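PDB 4JBM: interferon-inducible protein AIM2 from Mus musculus, which senses double-stranded DNA in the cytosol and, as the sensor component of the AIM2 inflammasome, triggers inflammasome activation and pyroptosis. Local coordinates for residues His65-Met69 with Cys108-Val112; Leu115-Gln119 with Tyr130-Asp134. All coordinates share one frame. Residue numbers count along the deposited sequence, not the author numbering.

In the fold
The chain is the DNA-binding HIN domain of AIM2, built from two OB folds in tandem. From the N terminus it first lays down the sheet that includes strands 37-42, 63-64 and 69-71. Segment 65-69 spans the turn between the last two and ends at the first residue of strand 69-71. Helices 88-95 and 100-103 then lead to 108-112, where interaction 1 closes a loop of 38 residues and joins the first fold to the start of the second. Strand 111-123 runs on into interaction 2, which closes the hairpin with strand 127-134 inside the second sheet. The two contacts follow in series, neither nesting nor crossing. Their centres are about 21 Å apart, and strand 111-123 serves both.

Interaction 1: His65-Met69 with Cys108-Val112; sequences HSNFM and CGTIV
Segment 65-69 faces 108-112 across the junction of the two OB folds of the HIN domain. The segments are not paired as strands. Their nearest CA atoms are those of N67 and T110, 5.1 Å apart, and 202 Å² is buried in all.

S66 (-63/-41) and N67 (-113/-34) turn the loop before F68 becomes extended. G109 takes a positive phi (85/-16), where a CB would jam against the carbonyl O of C108. T110 and I111 are then extended, and strand 111-123 begins at I111.

N67 is the centre of the contact. Its chi1 is t, and its side chain reaches over the backbone of 109-111. N67 CB lies 3.8 Å from G109 O, and N67 CG 3.4 Å from T110 CA. T110 OG1 is turned to P107 O, a hydrogen bond.

F68 (chi1 p) meets I111 (m, m) obliquely, with F68 CD1 3.8 Å from I111 CG1. F162 stacks edge-to-face on F68 and also touches I111, while F39 covers I111 from the first fold.

With no strand pairing and little buried surface, the folds meet here by packing N67 on backbone and F68 on I111; F39 and F162 extend the apolar part.

Interaction 2: Leu115-Gln119 with Tyr130-Asp134; sequences LFKVQ and YGIHD
At the apolar centre V118 and I132 form an antiparallel non-hydrogen-bonded pair. Their CA atoms are 4.2 Å apart, and V118 CB is 4.5 Å from I132 CG2. Both side chains lie on one face of the sheet. I132 (chi1 p, chi2 t) also meets F116 (chi1 m), with I132 CD1 3.7 Å from F116 CD1. V118 CG2 (chi1 p) sits at the ring edge of Y130, 4.3 Å from Y130 CD1. I158 and M139 of neighbouring strands add to the packing on I132.

The two strands form a hairpin of the second OB fold. L115 packs on a DNA phosphate but does not touch 130-134. The short segments cross at 119°, with axes 4.4 Å apart at closest, so the pairing is strongly twisted. Two backbone hydrogen bonds hold it: H133 N to K117 O, 3.0 Å, and Q119 N to G131 O, 2.8 Å. CA-H...O contacts run beside them, from I132 CA to K117 O (3.2 Å) and from V118 CA to G131 O (3.3 Å). Q119 has phi/psi -95/-40; the other residues are extended.

On the other face K117 CB makes an off-centre CH-pi contact with the H133 ring, 4.2 Å from its centroid. Q119 CB is 3.6 Å from H133 ND1. At the polar edge K117 (m, t, m, m) curls back. One water accepts from K117 N (2.9 Å) and K117 NZ (2.8 Å) and donates to H133 O (2.8 Å).

Where the strands splay, water thus completes the pairing, with V118 and I132 on one face and K117 and H133 on the other.

Interaction 1: His65-Met69 with Cys108-Val112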
loop_
_atom_site.group_PDB
_atom_site.type_symbol
_atom_site.label_atom_id
_atom_site.label_comp_id
_atom_site.label_asym_id
_atom_site.label_seq_id
_atom_site.Cartn_x
_atom_site.Cartn_y
_atom_site.Cartn_z
ATOM N N HIS A 65 4.053 9.879 10.741
ATOM C CA HIS A 65 2.817 9.741 11.456
ATOM C C HIS A 65 2.861 8.472 12.273
ATOM O O HIS A 65 3.910 7.961 12.565
ATOM C CB HIS A 65 1.653 9.717 10.482
ATOM C CG HIS A 65 1.585 10.906 9.571
ATOM N ND1 HIS A 65 1.337 12.180 10.024
ATOM C CD2 HIS A 65 1.695 11.003 8.227
ATOM C CE1 HIS A 65 1.314 13.011 9.000
ATOM N NE2 HIS A 65 1.522 12.323 7.900
ATOM N N SER A 66 1.713 7.982 12.686
ATOM C CA SER A 66 1.653 6.700 13.378
ATOM C C SER A 66 2.108 5.472 12.550
ATOM O O SER A 66 2.775 4.608 13.091
ATOM C CB SER A 66 0.249 6.472 13.937
ATOM O OG SER A 66 0.078 7.105 15.183
ATOM N N ASN A 67 1.745 5.377 11.271
ATOM C CA ASN A 67 2.142 4.230 10.447
ATOM C C ASN A 67 3.115 4.408 9.269
ATOM O O ASN A 67 3.904 3.499 8.986
ATOM C CB ASN A 67 0.929 3.432 9.972
ATOM C CG ASN A 67 1.327 2.094 9.362
ATOM O OD1 ASN A 67 1.421 1.084 10.058
ATOM N ND2 ASN A 67 1.599 2.092 8.063
ATOM N N PHE A 68 3.068 5.540 8.573
ATOM C CA PHE A 68 3.911 5.685 7.380
ATOM C C PHE A 68 4.779 6.936 7.403
ATOM O O PHE A 68 4.881 7.615 8.422
ATOM C CB PHE A 68 3.068 5.636 6.092
ATOM C CG PHE A 68 2.166 6.836 5.882
ATOM C CD1 PHE A 68 1.028 7.024 6.664
ATOM C CD2 PHE A 68 2.449 7.767 4.886
ATOM C CE1 PHE A 68 0.192 8.128 6.461
ATOM C CE2 PHE A 68 1.623 8.871 4.673
ATOM C CZ PHE A 68 0.490 9.052 5.463
ATOM N N MET A 69 5.412 7.224 6.272
ATOM C CA MET A 69 6.238 8.415 6.162
ATOM C C MET A 69 5.773 9.224 4.965
ATOM O O MET A 69 5.614 8.696 3.864
ATOM C CB MET A 69 7.712 8.054 5.994
ATOM C CG MET A 69 8.603 9.278 5.912
ATOM S SD MET A 69 10.359 8.891 5.832
ATOM C CE MET A 69 10.619 9.187 4.093
ATOM N N CYS A 108 -5.931 1.861 13.556
ATOM C CA CYS A 108 -6.552 2.480 12.391
ATOM C C CYS A 108 -5.511 3.396 11.758
ATOM O O CYS A 108 -4.640 3.928 12.449
ATOM C CB CYS A 108 -7.806 3.281 12.777
ATOM S SG CYS A 108 -9.142 2.308 13.501
ATOM N N GLY A 109 -5.593 3.590 10.451
ATOM C CA GLY A 109 -4.561 4.352 9.779
ATOM C C GLY A 109 -3.338 3.531 9.383
ATOM O O GLY A 109 -2.540 4.007 8.579
ATOM N N THR A 110 -3.164 2.326 9.942
ATOM C CA THR A 110 -2.037 1.466 9.519
ATOM C C THR A 110 -2.130 1.205 8.033
ATOM O O THR A 110 -3.169 0.771 7.527
ATOM C CB THR A 110 -2.009 0.064 10.177
ATOM O OG1 THR A 110 -3.307 -0.526 10.115
ATOM C CG2 THR A 110 -1.516 0.121 11.602
ATOM N N ILE A 111 -1.036 1.464 7.339
ATOM C CA ILE A 111 -1.035 1.274 5.902
ATOM C C ILE A 111 -0.945 -0.215 5.570
ATOM O O ILE A 111 -0.179 -0.961 6.180
ATOM C CB ILE A 111 0.078 2.084 5.234
ATOM C CG1 ILE A 111 -0.161 3.570 5.522
ATOM C CG2 ILE A 111 0.134 1.804 3.750
ATOM C CD1 ILE A 111 -1.617 4.006 5.294
ATOM N N VAL A 112 -1.778 -0.634 4.623
ATOM C CA VAL A 112 -1.815 -2.010 4.180
ATOM C C VAL A 112 -1.724 -2.039 2.663
ATOM O O VAL A 112 -2.478 -1.343 1.974
ATOM C CB VAL A 112 -3.109 -2.711 4.637
ATOM C CG1 VAL A 112 -3.210 -4.113 4.027
ATOM C CG2 VAL A 112 -3.141 -2.794 6.147
#

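Interaction 2: Leu115-Gln119 with Tyr130-Asp134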
loop_
_atom_site.group_PDB
_atom_site.type_symbol
_atom_site.label_atom_id
_atom_site.label_comp_id
_atom_site.label_asym_id
_atom_site.label_seq_id
_atom_site.Cartn_x
_atom_site.Cartn_y
_atom_site.Cartn_z
ATOM N N LEU A 115 -2.070 -8.561 -1.708
ATOM C CA LEU A 115 -2.869 -9.284 -2.686
ATOM C C LEU A 115 -3.816 -10.194 -1.936
ATOM O O LEU A 115 -3.382 -11.026 -1.148
ATOM C CB LEU A 115 -1.955 -10.122 -3.598
ATOM C CG LEU A 115 -2.676 -10.893 -4.706
ATOM C CD1 LEU A 115 -3.295 -9.937 -5.747
ATOM C CD2 LEU A 115 -1.738 -11.907 -5.366
ATOM N N PHE A 116 -5.112 -10.059 -2.190
ATOM C CA PHE A 116 -6.091 -10.757 -1.373
ATOM C C PHE A 116 -7.133 -11.507 -2.178
ATOM O O PHE A 116 -7.706 -10.963 -3.114
ATOM C CB PHE A 116 -6.787 -9.772 -0.423
ATOM C CG PHE A 116 -5.847 -9.037 0.492
ATOM C CD1 PHE A 116 -5.461 -9.596 1.705
ATOM C CD2 PHE A 116 -5.364 -7.784 0.155
ATOM C CE1 PHE A 116 -4.619 -8.915 2.571
ATOM C CE2 PHE A 116 -4.509 -7.087 1.014
ATOM C CZ PHE A 116 -4.131 -7.658 2.224
ATOM N N LYS A 117 -7.379 -12.757 -1.789
ATOM C CA LYS A 117 -8.442 -13.557 -2.377
ATOM C C LYS A 117 -9.770 -13.037 -1.851
ATOM O O LYS A 117 -9.927 -12.816 -0.642
ATOM C CB LYS A 117 -8.313 -15.036 -1.996
ATOM C CG LYS A 117 -7.102 -15.777 -2.553
ATOM C CD LYS A 117 -7.088 -17.207 -2.043
ATOM C CE LYS A 117 -6.798 -17.252 -0.546
ATOM N NZ LYS A 117 -5.449 -16.714 -0.174
ATOM N N VAL A 118 -10.714 -12.839 -2.760
ATOM C CA VAL A 118 -12.061 -12.436 -2.397
ATOM C C VAL A 118 -13.092 -13.545 -2.609
ATOM O O VAL A 118 -13.164 -14.151 -3.682
ATOM C CB VAL A 118 -12.488 -11.145 -3.134
ATOM C CG1 VAL A 118 -12.007 -11.164 -4.562
ATOM C CG2 VAL A 118 -14.003 -10.945 -3.054
ATOM N N GLN A 119 -13.883 -13.799 -1.567
ATOM C CA GLN A 119 -14.990 -14.748 -1.617
ATOM C C GLN A 119 -16.351 -14.090 -1.930
ATOM O O GLN A 119 -17.138 -14.649 -2.686
ATOM C CB GLN A 119 -15.081 -15.526 -0.298
ATOM C CG GLN A 119 -15.032 -14.641 0.941
ATOM C CD GLN A 119 -15.046 -15.425 2.237
ATOM O OE1 GLN A 119 -14.937 -16.650 2.237
ATOM N NE2 GLN A 119 -15.170 -14.717 3.353
ATOM N N TYR A 130 -15.806 -5.949 -0.024
ATOM C CA TYR A 130 -15.219 -7.178 -0.525
ATOM C C TYR A 130 -14.916 -8.102 0.638
ATOM O O TYR A 130 -14.113 -7.779 1.509
ATOM C CB TYR A 130 -13.940 -6.872 -1.302
ATOM C CG TYR A 130 -14.159 -6.076 -2.578
ATOM C CD1 TYR A 130 -14.422 -6.716 -3.784
ATOM C CD2 TYR A 130 -14.075 -4.690 -2.583
ATOM C CE1 TYR A 130 -14.607 -5.997 -4.955
ATOM C CE2 TYR A 130 -14.256 -3.962 -3.746
ATOM C CZ TYR A 130 -14.523 -4.619 -4.928
ATOM O OH TYR A 130 -14.706 -3.897 -6.086
ATOM N N GLY A 131 -15.570 -9.260 0.656
ATOM C CA GLY A 131 -15.240 -10.261 1.647
ATOM C C GLY A 131 -13.949 -10.896 1.177
ATOM O O GLY A 131 -13.903 -11.499 0.113
ATOM N N ILE A 132 -12.887 -10.733 1.953
ATOM C CA ILE A 132 -11.613 -11.326 1.611
ATOM C C ILE A 132 -11.269 -12.392 2.632
ATOM O O ILE A 132 -11.773 -12.357 3.767
ATOM C CB ILE A 132 -10.470 -10.289 1.537
ATOM C CG1 ILE A 132 -10.188 -9.686 2.914
ATOM C CG2 ILE A 132 -10.782 -9.208 0.527
ATOM C CD1 ILE A 132 -8.905 -8.831 2.968
ATOM N N HIS A 133 -10.423 -13.339 2.227
ATOM C CA HIS A 133 -10.094 -14.459 3.107
ATOM C C HIS A 133 -8.706 -15.055 2.901
ATOM O O HIS A 133 -8.150 -15.039 1.794
ATOM C CB HIS A 133 -11.147 -15.567 2.971
ATOM C CG HIS A 133 -11.054 -16.338 1.692
ATOM N ND1 HIS A 133 -11.547 -15.858 0.501
ATOM C CD2 HIS A 133 -10.513 -17.551 1.417
ATOM C CE1 HIS A 133 -11.324 -16.742 -0.456
ATOM N NE2 HIS A 133 -10.695 -17.774 0.071
ATOM N N ASP A 134 -8.158 -15.570 3.998
ATOM C CA ASP A 134 -6.994 -16.444 3.965
ATOM C C ASP A 134 -7.214 -17.531 5.014
ATOM O O ASP A 134 -8.331 -17.687 5.507
ATOM C CB ASP A 134 -5.683 -15.661 4.150
ATOM C CG ASP A 134 -5.590 -14.941 5.498
ATOM O OD1 ASP A 134 -6.214 -15.388 6.479
ATOM O OD2 ASP A 134 -4.892 -13.906 5.572
HETATM O O HOH W 1 -5.940 -14.007 0.432
#